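Local coordinates for FAD linked oxidase-like protein (Myceliophthora thermophila, PDB 5L6G) that oxidises the C1 hydroxyl of xylooligosaccharides and related sugars to lactones with a bicovalently bound FAD, passing the electrons to molecular oxygen to give hydrogen peroxide, at residues E412-R416 and F428-V433; S346-S350 and D444-Y448; F228-V234 and E313-M317; F171-H176 and Q283-H287. All blocks are in the same frame, centred on the assembly; numbering follows the deposited sequence.

Interaction 1 (E412-R416 and F428-V433). With XYP (beta-D-xylopyranose), chain H.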
# COMPACT_ATOMS: atom_id res chain seq x y z
N GLU A 412 6.58 -7.07 -4.27
CA GLU A 412 7.31 -5.86 -3.99
C GLU A 412 8.78 -6.16 -4.33
O GLU A 412 9.33 -7.14 -3.83
CB GLU A 412 7.21 -5.45 -2.53
CG GLU A 412 7.86 -4.10 -2.26
CD GLU A 412 7.82 -3.69 -0.80
OE1 GLU A 412 7.44 -4.52 0.08
OE2 GLU A 412 8.21 -2.53 -0.52
N LEU A 413 9.37 -5.32 -5.17
CA LEU A 413 10.78 -5.39 -5.49
C LEU A 413 11.42 -4.11 -4.99
O LEU A 413 10.97 -3.03 -5.30
CB LEU A 413 11.04 -5.57 -6.99
CG LEU A 413 10.46 -6.79 -7.73
CD1 LEU A 413 9.00 -6.60 -8.08
CD2 LEU A 413 11.25 -7.08 -9.00
N TYR A 414 12.48 -4.24 -4.21
CA TYR A 414 12.99 -3.12 -3.42
C TYR A 414 14.49 -3.11 -3.52
O TYR A 414 15.14 -4.12 -3.27
CB TYR A 414 12.55 -3.29 -1.98
CG TYR A 414 12.51 -2.05 -1.13
CD1 TYR A 414 11.34 -1.30 -1.03
CD2 TYR A 414 13.59 -1.65 -0.37
CE1 TYR A 414 11.27 -0.17 -0.23
CE2 TYR A 414 13.52 -0.52 0.44
CZ TYR A 414 12.34 0.20 0.51
OH TYR A 414 12.23 1.30 1.32
N ASP A 415 15.06 -1.95 -3.84
CA ASP A 415 16.49 -1.84 -4.12
C ASP A 415 17.00 -0.61 -3.37
O ASP A 415 16.76 0.51 -3.78
CB ASP A 415 16.69 -1.74 -5.63
CG ASP A 415 18.12 -1.46 -6.04
OD1 ASP A 415 19.06 -1.57 -5.19
OD2 ASP A 415 18.31 -1.13 -7.26
N ARG A 416 17.66 -0.85 -2.24
CA ARG A 416 17.95 0.18 -1.24
C ARG A 416 19.45 0.43 -1.20
O ARG A 416 20.23 -0.52 -1.20
CB ARG A 416 17.49 -0.27 0.14
CG ARG A 416 17.84 0.68 1.27
CD ARG A 416 17.41 0.12 2.61
NE ARG A 416 17.67 1.07 3.69
CZ ARG A 416 17.42 0.83 4.98
NH1 ARG A 416 16.93 -0.34 5.37
NH2 ARG A 416 17.71 1.74 5.89
N PHE A 428 18.42 -2.63 -12.81
CA PHE A 428 18.33 -3.89 -12.06
C PHE A 428 16.86 -4.33 -11.89
O PHE A 428 16.45 -5.35 -12.43
CB PHE A 428 19.08 -3.79 -10.71
CG PHE A 428 18.68 -4.83 -9.70
CD1 PHE A 428 18.45 -6.15 -10.08
CD2 PHE A 428 18.56 -4.50 -8.35
CE1 PHE A 428 18.05 -7.10 -9.14
CE2 PHE A 428 18.18 -5.46 -7.41
CZ PHE A 428 17.93 -6.75 -7.81
N LEU A 429 16.07 -3.59 -11.14
CA LEU A 429 14.66 -3.97 -11.02
C LEU A 429 13.93 -3.91 -12.35
O LEU A 429 13.02 -4.71 -12.58
CB LEU A 429 13.94 -3.15 -9.97
CG LEU A 429 14.48 -3.37 -8.56
CD1 LEU A 429 13.60 -2.62 -7.57
CD2 LEU A 429 14.60 -4.85 -8.19
N ASP A 430 14.30 -2.98 -13.23
CA ASP A 430 13.63 -2.90 -14.54
C ASP A 430 13.78 -4.20 -15.32
O ASP A 430 12.82 -4.67 -15.95
CB ASP A 430 14.15 -1.71 -15.37
CG ASP A 430 13.65 -0.36 -14.84
OD1 ASP A 430 12.79 -0.39 -13.92
OD2 ASP A 430 14.13 0.70 -15.32
N GLY A 431 15.00 -4.75 -15.31
CA GLY A 431 15.29 -5.96 -16.02
C GLY A 431 14.56 -7.14 -15.40
O GLY A 431 14.09 -8.04 -16.11
N TRP A 432 14.44 -7.13 -14.08
CA TRP A 432 13.77 -8.22 -13.39
C TRP A 432 12.30 -8.24 -13.77
O TRP A 432 11.74 -9.29 -14.07
CB TRP A 432 13.91 -8.09 -11.87
CG TRP A 432 13.92 -9.42 -11.19
CD1 TRP A 432 13.56 -10.60 -11.71
CD2 TRP A 432 14.32 -9.67 -9.84
NE1 TRP A 432 13.73 -11.61 -10.78
CE2 TRP A 432 14.19 -11.06 -9.62
CE3 TRP A 432 14.79 -8.86 -8.81
CZ2 TRP A 432 14.52 -11.65 -8.41
CZ3 TRP A 432 15.10 -9.45 -7.60
CH2 TRP A 432 14.98 -10.83 -7.41
N VAL A 433 11.67 -7.06 -13.80
CA VAL A 433 10.26 -7.00 -14.17
C VAL A 433 10.05 -7.47 -15.62
O VAL A 433 9.11 -8.23 -15.91
CB VAL A 433 9.65 -5.61 -13.91
CG1 VAL A 433 8.30 -5.47 -14.55
CG2 VAL A 433 9.52 -5.40 -12.41
O1 XYP H . 5.23 -5.11 1.82
C1 XYP H . 5.94 -4.36 2.80
C2 XYP H . 6.56 -5.33 3.81
C3 XYP H . 7.50 -4.60 4.77
C4 XYP H . 8.51 -3.78 3.98
C5 XYP H . 7.81 -2.85 2.98
O2 XYP H . 5.50 -5.95 4.54
O3 XYP H . 8.12 -5.53 5.67
O4 XYP H . 9.26 -2.94 4.88
O5 XYP H . 6.92 -3.58 2.14
O HOH W 1 16.79 -1.27 -9.57
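The ring of F428 meets D415 at its edge: D415 OD2 lies near the ring plane, 3.6 Å from F428 CD2, with the carboxylate turned 73° from the ring. L429 CD2 sits over one face of the F428 ring. The indole of W432 is met obliquely by L413 CD2, 4.0 Å from W432 CE3. L413 is the strand's main apolar contact: its CB touches L429 CD2 at 3.8 Å, while CD2 also reaches V433 CG2. L429 lies along the strand: its CD1 is 3.5 Å from L413 O and touches D415 CB. No direct hydrogen bond joins the segments; one water links them, donating to D415 OD2 (2.8 Å) and accepting from L429 N (2.9 Å). D415 is buried, and its carboxylate is also held by a salt bridge to R373 and a hydrogen bond from Y421. Alternation along the strand turns E412, a substrate-binding residue, away from the helix. With CG anti to the backbone N (chi1 -174°) and an extended chain, its carboxylate points into the sugar site, which Y451, T154 and R272 also line; OE2 is hydrogen-bonded to Y96, while the place of OE1 is uncertain. Helix 426-437 thus packs on one face of the large antiparallel sheet, and the sugar lies beyond the other. Strand 409-417 runs between strands 341-349 and 374-381; segments 412-416 and 428-433 run nearly antiparallel, their axes 159° apart.

Interaction 2 (S346-S350 and D444-Y448). With FAD (flavin-adenine dinucleotide), chain D.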
# COMPACT_ATOMS: atom_id res chain seq x y z
N SER A 346 6.76 -2.98 -8.45
CA SER A 346 5.79 -3.96 -8.05
C SER A 346 5.28 -4.71 -9.25
O SER A 346 5.54 -4.34 -10.42
CB SER A 346 4.62 -3.24 -7.38
OG SER A 346 3.81 -2.61 -8.34
N LEU A 347 4.54 -5.77 -8.95
CA LEU A 347 3.83 -6.51 -9.94
C LEU A 347 2.67 -7.21 -9.25
O LEU A 347 2.69 -7.48 -8.04
CB LEU A 347 4.71 -7.61 -10.56
CG LEU A 347 5.51 -7.37 -11.83
CD1 LEU A 347 6.26 -8.66 -12.14
CD2 LEU A 347 4.66 -6.99 -13.01
N VAL A 348 1.66 -7.48 -10.07
CA VAL A 348 0.62 -8.44 -9.78
C VAL A 348 0.65 -9.38 -10.97
O VAL A 348 0.72 -8.93 -12.12
CB VAL A 348 -0.75 -7.77 -9.69
CG1 VAL A 348 -1.86 -8.81 -9.49
CG2 VAL A 348 -0.76 -6.77 -8.54
N THR A 349 0.68 -10.68 -10.72
CA THR A 349 0.68 -11.64 -11.80
C THR A 349 -0.28 -12.79 -11.49
O THR A 349 -0.66 -13.05 -10.34
CB THR A 349 2.08 -12.27 -12.08
OG1 THR A 349 2.40 -13.26 -11.09
CG2 THR A 349 3.22 -11.26 -12.19
N SER A 350 -0.64 -13.47 -12.56
CA SER A 350 -1.24 -14.80 -12.49
C SER A 350 -0.17 -15.80 -12.05
O SER A 350 0.95 -15.42 -11.71
CB SER A 350 -1.74 -15.17 -13.89
OG SER A 350 -0.65 -15.14 -14.82
N ASP A 444 -2.67 -10.45 -17.82
CA ASP A 444 -2.19 -11.32 -16.76
C ASP A 444 -1.14 -10.67 -15.86
O ASP A 444 -0.53 -11.32 -15.02
CB ASP A 444 -1.69 -12.63 -17.37
CG ASP A 444 -2.82 -13.55 -17.75
OD1 ASP A 444 -3.46 -14.11 -16.85
OD2 ASP A 444 -3.06 -13.72 -18.96
N TRP A 445 -0.96 -9.36 -15.97
CA TRP A 445 -0.16 -8.66 -14.99
C TRP A 445 -0.58 -7.22 -14.87
O TRP A 445 -1.14 -6.62 -15.80
CB TRP A 445 1.34 -8.77 -15.29
CG TRP A 445 1.79 -8.02 -16.51
CD1 TRP A 445 1.80 -8.48 -17.79
CD2 TRP A 445 2.28 -6.68 -16.56
NE1 TRP A 445 2.26 -7.51 -18.64
CE2 TRP A 445 2.58 -6.40 -17.91
CE3 TRP A 445 2.50 -5.70 -15.59
CZ2 TRP A 445 3.09 -5.16 -18.32
CZ3 TRP A 445 3.03 -4.47 -15.99
CH2 TRP A 445 3.29 -4.21 -17.36
N GLY A 446 -0.33 -6.68 -13.68
CA GLY A 446 -0.51 -5.27 -13.41
C GLY A 446 0.52 -4.83 -12.39
O GLY A 446 1.45 -5.57 -12.09
N MET A 447 0.35 -3.63 -11.87
CA MET A 447 1.24 -3.10 -10.85
C MET A 447 0.42 -2.41 -9.77
O MET A 447 -0.76 -2.16 -9.95
CB MET A 447 2.26 -2.16 -11.47
CG MET A 447 3.34 -2.92 -12.24
SD MET A 447 4.47 -1.88 -13.19
CE MET A 447 5.71 -3.07 -13.67
N TYR A 448 1.07 -2.11 -8.66
CA TYR A 448 0.38 -1.78 -7.42
C TYR A 448 0.93 -0.48 -6.89
O TYR A 448 2.07 -0.42 -6.45
CB TYR A 448 0.63 -2.90 -6.42
CG TYR A 448 0.09 -2.74 -5.02
CD1 TYR A 448 -1.22 -2.39 -4.79
CD2 TYR A 448 0.89 -3.01 -3.93
CE1 TYR A 448 -1.72 -2.28 -3.49
CE2 TYR A 448 0.40 -2.93 -2.63
CZ TYR A 448 -0.90 -2.58 -2.42
OH TYR A 448 -1.36 -2.48 -1.12
PA FAD D . 1.41 9.33 1.47
O1A FAD D . 1.03 10.33 2.54
O2A FAD D . 2.73 9.53 0.81
O5B FAD D . 0.23 9.17 0.45
C5B FAD D . 0.26 8.27 -0.66
C4B FAD D . -0.73 8.71 -1.71
O4B FAD D . -2.05 8.72 -1.15
C3B FAD D . -0.47 10.12 -2.21
O3B FAD D . -0.90 10.23 -3.55
C2B FAD D . -1.37 10.96 -1.35
O2B FAD D . -1.68 12.23 -1.91
C1B FAD D . -2.57 10.05 -1.19
N9A FAD D . -3.28 10.36 0.05
C8A FAD D . -2.82 10.38 1.30
N7A FAD D . -3.79 10.73 2.17
C5A FAD D . -4.89 10.91 1.44
C6A FAD D . -6.26 11.31 1.72
N6A FAD D . -6.58 11.54 3.01
N1A FAD D . -7.11 11.43 0.68
C2A FAD D . -6.76 11.18 -0.59
N3A FAD D . -5.50 10.80 -0.92
C4A FAD D . -4.56 10.66 0.05
N1 FAD D . 1.83 -1.36 1.51
C2 FAD D . 1.13 -2.53 1.60
O2 FAD D . 0.17 -2.74 0.81
N3 FAD D . 1.43 -3.45 2.56
C4 FAD D . 2.42 -3.26 3.46
O4 FAD D . 2.72 -4.11 4.35
C4X FAD D . 3.23 -2.03 3.41
N5 FAD D . 4.25 -1.76 4.28
C5X FAD D . 4.98 -0.58 4.25
C6 FAD D . 6.00 -0.30 5.16
C7 FAD D . 6.72 0.91 5.06
C7M FAD D . 7.83 1.16 6.05
C8 FAD D . 6.37 1.93 4.02
C8M FAD D . 7.08 3.28 3.94
C9 FAD D . 5.34 1.64 3.14
C9A FAD D . 4.64 0.42 3.19
N10 FAD D . 3.60 0.10 2.28
C10 FAD D . 2.86 -1.09 2.34
C1' FAD D . 3.20 1.01 1.21
C2' FAD D . 2.09 1.92 1.62
O2' FAD D . 0.88 1.16 1.56
C3' FAD D . 2.03 3.01 0.56
O3' FAD D . 3.28 3.70 0.47
C4' FAD D . 0.92 3.99 0.95
O4' FAD D . 0.37 4.56 -0.25
C5' FAD D . 1.48 5.05 1.87
O5' FAD D . 0.40 5.73 2.52
P FAD D . 0.74 7.08 3.26
O1P FAD D . -0.50 7.78 3.71
O2P FAD D . 1.80 6.84 4.29
O3P FAD D . 1.54 7.86 2.11
O HOH W 2 4.61 -0.22 -8.81
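Y448 CB touches S346 OG at 3.7 Å; from there the side chain leaves the strand pair with CG anti to the backbone N (chi1 176°) and carries its ring to the flavin. There FAD O2 lies in the ring plane at the edge, 3.5 Å from Y448 CE2, and Y448 OH donates a very short hydrogen bond of 2.5 Å to it. The same hydroxyl also bonds with G168 and N450, which fixes the phenol at the pyrimidine end of the isoalloxazine. At the root of Y448, its backbone N donates to S346 OG (2.8 Å, 161°), so a serine side chain takes over where the strand ladder stops. The ladder itself is antiparallel: V348 and G446 form a hydrogen-bonded pair, V348 N to G446 O at 2.8 Å and G446 N to V348 O at 2.9 Å. T349 and W445 make the next, non-hydrogen-bonded pair. L347 CD2 meets the W445 indole obliquely, 3.6 Å from CE3, and also touches M447 CE. The short strand 445-446 is the outermost of the eight-stranded sheet, beside strand 341-349; strand 409-417 flanks the latter on its other side, while helices 426-437 and 458-466 pack against W445 and M447.

Interaction 3 (F228-V234 and E313-M317). With NAG (2-acetamido-2-deoxy-beta-D-glucopyranose), chain E.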
# COMPACT_ATOMS: atom_id res chain seq x y z
N PHE A 228 -13.12 -6.41 12.53
CA PHE A 228 -13.40 -7.77 13.00
C PHE A 228 -12.86 -7.92 14.42
O PHE A 228 -12.04 -7.12 14.85
CB PHE A 228 -12.80 -8.83 12.06
CG PHE A 228 -11.31 -8.72 11.85
CD1 PHE A 228 -10.42 -9.36 12.71
CD2 PHE A 228 -10.79 -8.02 10.75
CE1 PHE A 228 -9.05 -9.28 12.49
CE2 PHE A 228 -9.43 -7.94 10.53
CZ PHE A 228 -8.55 -8.56 11.41
N ALA A 229 -13.38 -8.90 15.16
CA ALA A 229 -12.83 -9.21 16.48
C ALA A 229 -11.42 -9.76 16.28
O ALA A 229 -11.23 -10.72 15.53
CB ALA A 229 -13.70 -10.24 17.19
N ALA A 230 -10.43 -9.16 16.92
CA ALA A 230 -9.06 -9.62 16.79
C ALA A 230 -8.94 -11.05 17.32
O ALA A 230 -9.46 -11.35 18.39
CB ALA A 230 -8.13 -8.71 17.57
N PRO A 231 -8.28 -11.95 16.57
CA PRO A 231 -8.12 -13.29 17.13
C PRO A 231 -7.26 -13.25 18.38
O PRO A 231 -6.32 -12.46 18.44
CB PRO A 231 -7.39 -14.05 16.01
CG PRO A 231 -6.65 -12.98 15.27
CD PRO A 231 -7.58 -11.80 15.29
N PRO A 232 -7.57 -14.10 19.37
CA PRO A 232 -6.80 -14.06 20.60
C PRO A 232 -5.33 -14.45 20.38
O PRO A 232 -4.48 -13.96 21.12
CB PRO A 232 -7.52 -15.06 21.51
CG PRO A 232 -8.30 -15.94 20.60
CD PRO A 232 -8.66 -15.08 19.43
N ASN A 233 -5.05 -15.29 19.39
CA ASN A 233 -3.70 -15.77 19.14
C ASN A 233 -3.38 -15.86 17.66
O ASN A 233 -4.21 -16.26 16.86
CB ASN A 233 -3.49 -17.14 19.80
CG ASN A 233 -3.64 -17.06 21.30
OD1 ASN A 233 -4.54 -17.66 21.88
ND2 ASN A 233 -2.74 -16.27 21.93
N VAL A 234 -2.16 -15.45 17.30
CA VAL A 234 -1.64 -15.59 15.95
C VAL A 234 -0.23 -16.18 16.05
O VAL A 234 0.49 -15.95 17.03
CB VAL A 234 -1.62 -14.27 15.18
CG1 VAL A 234 -3.04 -13.72 15.04
CG2 VAL A 234 -0.71 -13.25 15.85
N GLU A 313 4.09 -18.23 18.89
CA GLU A 313 2.70 -17.84 19.15
C GLU A 313 2.66 -16.47 19.81
O GLU A 313 3.45 -16.19 20.70
CB GLU A 313 2.03 -18.84 20.08
CG GLU A 313 2.18 -20.29 19.67
CD GLU A 313 1.34 -21.20 20.52
OE1 GLU A 313 0.10 -21.20 20.31
OE2 GLU A 313 1.90 -21.91 21.40
N HIS A 314 1.70 -15.65 19.41
CA HIS A 314 1.61 -14.27 19.86
C HIS A 314 0.17 -13.93 20.23
O HIS A 314 -0.75 -14.56 19.73
CB HIS A 314 2.01 -13.32 18.72
CG HIS A 314 3.34 -13.62 18.09
ND1 HIS A 314 4.54 -13.40 18.73
CD2 HIS A 314 3.65 -14.11 16.87
CE1 HIS A 314 5.53 -13.76 17.94
NE2 HIS A 314 5.02 -14.18 16.79
N ASP A 315 -0.03 -12.92 21.06
CA ASP A 315 -1.33 -12.25 21.06
C ASP A 315 -1.39 -11.36 19.82
O ASP A 315 -0.41 -11.29 19.06
CB ASP A 315 -1.62 -11.48 22.37
CG ASP A 315 -0.81 -10.20 22.54
OD1 ASP A 315 -0.20 -9.68 21.60
OD2 ASP A 315 -0.80 -9.69 23.67
N TRP A 316 -2.53 -10.71 19.60
CA TRP A 316 -2.76 -9.95 18.40
C TRP A 316 -1.71 -8.85 18.15
O TRP A 316 -1.16 -8.75 17.06
CB TRP A 316 -4.17 -9.35 18.40
CG TRP A 316 -4.41 -8.46 17.22
CD1 TRP A 316 -4.52 -7.12 17.22
CD2 TRP A 316 -4.53 -8.87 15.85
NE1 TRP A 316 -4.71 -6.65 15.94
CE2 TRP A 316 -4.72 -7.71 15.08
CE3 TRP A 316 -4.48 -10.11 15.20
CZ2 TRP A 316 -4.89 -7.74 13.69
CZ3 TRP A 316 -4.65 -10.15 13.82
CH2 TRP A 316 -4.83 -8.97 13.08
N MET A 317 -1.43 -8.03 19.16
CA MET A 317 -0.52 -6.90 18.96
C MET A 317 0.91 -7.38 18.84
O MET A 317 1.72 -6.77 18.13
CB MET A 317 -0.62 -5.87 20.09
CG MET A 317 -1.85 -4.98 20.05
SD MET A 317 -2.18 -4.21 18.47
CE MET A 317 -0.74 -3.20 18.10
C1 NAG E . -2.67 -15.98 23.36
C2 NAG E . -1.27 -15.93 24.00
C3 NAG E . -1.29 -15.33 25.41
C4 NAG E . -2.03 -13.99 25.41
C5 NAG E . -3.42 -14.21 24.82
C6 NAG E . -4.22 -12.91 24.73
C7 NAG E . 0.53 -17.53 23.50
C8 NAG E . 1.00 -18.95 23.61
N2 NAG E . -0.68 -17.26 24.02
O3 NAG E . 0.03 -15.15 25.88
O4 NAG E . -2.12 -13.44 26.71
O5 NAG E . -3.26 -14.70 23.51
O6 NAG E . -5.33 -13.10 23.88
O7 NAG E . 1.24 -16.69 22.95
O HOH W 3 -5.00 -11.11 21.08
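V234 and H314 form an antiparallel hydrogen-bonded pair: H314 N donates to V234 O at 2.7 Å, and V234 N donates to H314 O at 2.9 Å. W316 CG stands anti to the backbone N (chi1 176°), which carries the indole against residues 228-231 and V234. A230 CB sits over one face, a CH-pi contact 3.9 Å from the centroid of the five-membered ring. P231 CD presses obliquely on the six-membered ring, 3.5 Å from W316 CE3, and V234 CG1 comes at the indole edge. F228 turns its edge toward the indole face in an offset edge-to-face pair, planes at 87°. The contact joins two parts of the fold: F228 lies near the end of strand 219-229 of the FAD-binding region, V234 opens the first strand of the large antiparallel sheet, and strand 308-314 forms that sheet's outermost edge. D315 is the N-cap of helix 316-322, its OD1 taking the backbone N of E318. N233 carries an N-linked glycan through ND2, which also gives a weak bond to H314 O. The attached N-acetylglucosamine leans over the turn, its O6 donating to P232 O at 3.0 Å and its acetamide methyl lying by the E313 side chain. A water bridges P232 O and W316 N, 2.9 Å from each.

Interaction 4 (F171-H176 and Q283-H287). With XYP (beta-D-xylopyranose), chain J.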
# COMPACT_ATOMS: atom_id res chain seq x y z
N PHE A 171 -0.53 -9.17 6.73
CA PHE A 171 -0.55 -10.52 7.28
C PHE A 171 -1.91 -10.98 7.80
O PHE A 171 -2.02 -12.01 8.49
CB PHE A 171 0.54 -10.66 8.34
CG PHE A 171 1.90 -10.99 7.76
CD1 PHE A 171 2.16 -12.23 7.20
CD2 PHE A 171 2.92 -10.06 7.78
CE1 PHE A 171 3.41 -12.54 6.67
CE2 PHE A 171 4.17 -10.37 7.27
CZ PHE A 171 4.41 -11.61 6.72
N SER A 172 -2.95 -10.22 7.46
CA SER A 172 -4.33 -10.64 7.64
C SER A 172 -5.10 -10.68 6.33
O SER A 172 -6.29 -10.98 6.33
CB SER A 172 -5.06 -9.68 8.60
OG SER A 172 -4.51 -9.80 9.89
N SER A 173 -4.43 -10.41 5.21
CA SER A 173 -5.14 -10.14 3.98
C SER A 173 -5.72 -11.40 3.35
O SER A 173 -6.83 -11.37 2.82
CB SER A 173 -4.25 -9.40 2.98
OG SER A 173 -4.13 -8.05 3.38
N HIS A 174 -4.99 -12.49 3.39
CA HIS A 174 -5.59 -13.74 2.96
C HIS A 174 -6.87 -14.04 3.77
O HIS A 174 -7.90 -14.47 3.21
CB HIS A 174 -4.63 -14.90 3.08
CG HIS A 174 -5.07 -16.09 2.31
ND1 HIS A 174 -5.47 -17.27 2.91
CD2 HIS A 174 -5.22 -16.28 0.98
CE1 HIS A 174 -5.81 -18.14 1.98
NE2 HIS A 174 -5.68 -17.56 0.80
N SER A 175 -6.80 -13.83 5.09
CA SER A 175 -7.94 -14.07 5.96
C SER A 175 -9.08 -13.05 5.82
O SER A 175 -10.25 -13.43 5.96
CB SER A 175 -7.51 -14.12 7.42
OG SER A 175 -6.48 -15.06 7.61
N HIS A 176 -8.75 -11.78 5.58
CA HIS A 176 -9.70 -10.68 5.76
C HIS A 176 -9.68 -9.57 4.70
O HIS A 176 -10.44 -8.60 4.79
CB HIS A 176 -9.47 -10.03 7.15
CG HIS A 176 -9.77 -10.94 8.30
ND1 HIS A 176 -11.03 -11.42 8.56
CD2 HIS A 176 -8.98 -11.41 9.29
CE1 HIS A 176 -11.00 -12.17 9.65
NE2 HIS A 176 -9.77 -12.19 10.11
N GLN A 283 7.43 -16.56 4.96
CA GLN A 283 7.11 -15.94 6.23
C GLN A 283 5.60 -15.91 6.29
O GLN A 283 4.96 -15.42 5.36
CB GLN A 283 7.62 -14.50 6.30
CG GLN A 283 9.10 -14.37 6.03
CD GLN A 283 9.56 -12.94 6.09
OE1 GLN A 283 8.87 -12.03 5.63
NE2 GLN A 283 10.75 -12.73 6.63
N GLY A 284 5.06 -16.40 7.40
CA GLY A 284 3.62 -16.45 7.58
C GLY A 284 3.15 -15.91 8.90
O GLY A 284 3.94 -15.72 9.84
N LEU A 285 1.86 -15.62 8.95
CA LEU A 285 1.14 -15.38 10.18
C LEU A 285 -0.14 -16.21 10.08
O LEU A 285 -0.98 -15.98 9.21
CB LEU A 285 0.83 -13.90 10.38
CG LEU A 285 0.32 -13.54 11.78
CD1 LEU A 285 1.44 -13.69 12.79
CD2 LEU A 285 -0.29 -12.16 11.85
N TYR A 286 -0.26 -17.18 10.97
CA TYR A 286 -1.41 -18.05 10.98
C TYR A 286 -2.35 -17.57 12.07
O TYR A 286 -1.93 -17.40 13.22
CB TYR A 286 -0.95 -19.47 11.25
CG TYR A 286 -2.06 -20.47 11.20
CD1 TYR A 286 -2.55 -20.93 9.97
CD2 TYR A 286 -2.63 -20.96 12.36
CE1 TYR A 286 -3.58 -21.84 9.91
CE2 TYR A 286 -3.67 -21.88 12.32
CZ TYR A 286 -4.13 -22.31 11.09
OH TYR A 286 -5.14 -23.22 11.05
N HIS A 287 -3.61 -17.33 11.71
CA HIS A 287 -4.59 -16.87 12.69
C HIS A 287 -5.15 -18.04 13.48
O HIS A 287 -6.26 -18.52 13.23
CB HIS A 287 -5.69 -16.08 12.00
CG HIS A 287 -5.23 -14.79 11.43
ND1 HIS A 287 -5.97 -13.64 11.53
CD2 HIS A 287 -4.09 -14.44 10.78
CE1 HIS A 287 -5.32 -12.64 10.96
NE2 HIS A 287 -4.18 -13.10 10.48
O1 XYP J . -13.84 -11.14 4.57
C1 XYP J . -14.42 -9.96 4.00
C2 XYP J . -15.29 -9.26 5.05
C3 XYP J . -15.78 -7.90 4.54
C4 XYP J . -14.63 -7.10 3.93
C5 XYP J . -13.87 -7.94 2.91
O2 XYP J . -16.40 -10.11 5.35
O3 XYP J . -16.39 -7.14 5.61
O4 XYP J . -15.15 -5.93 3.31
O5 XYP J . -13.36 -9.11 3.55
O HOH W 4 -8.59 -13.52 12.12
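F171 starts the contact by laying its ring against strand 280-286, where the FAD-binding domain (PCMH type) meets the large antiparallel sheet that carries substrate-binding residues such as R272. F171 CD1 touches L285 CB at 3.8 Å, while CE1 turns the ring edge to Q283 O, which lies in the ring plane at 3.5 Å. The same side chain stacks with Y323 and packs on R272 and T154, both substrate-binding residues, which places it probably in the second shell of the sugar site. F171 O accepts a hydrogen bond from H287 NE2 (3.1 Å, 160°), on a lone pair in the carbonyl plane and close to the plane of the imidazole. S172 follows at the imidazole edge, its OG 3.1 Å from H287 CE1. One turn on, in the short helix 173-176, S175 stands over the middle of one imidazole face with OG 3.9 Å above the plane; its hydroxyl is also hydrogen-bonded to E267 and N270. The imidazole is thus held at its edge by the loop and overlain by the S175 hydroxyl. H287 CG lies anti to the carbonyl carbon (chi1 -68°), which sends the ring toward this turn. H176 ends the segment with its ring oblique to that of H287, planes at 55°. A single water lies in both imidazole planes, 2.7 Å from H176 NE2 and 2.7 Å from H287 ND1.

How the interactions relate
All four contacts reach one antiparallel sheet of eight strands, but at different places. Interactions 3 and 4 lie toward the 308-314 edge, with centres 11 Å apart, and touch: W316 packs on S172, F228 on H176, and V234 on L285. Their segments alternate along the chain, so that both join the FAD-binding region to the sheet side of the molecule, and both close before interactions 2 and 1 open. Interactions 1 and 2 lie toward the 445-446 edge, centres 14 Å apart, on neighbouring strands 409-417 and 341-349, and meet through V433, L347 and M447; interaction 1 falls between the segments of interaction 2. Centres of the two groups lie about 20 to 34 Å apart, with the flavin and substrate site between, bordered by interactions 1, 2 and 4.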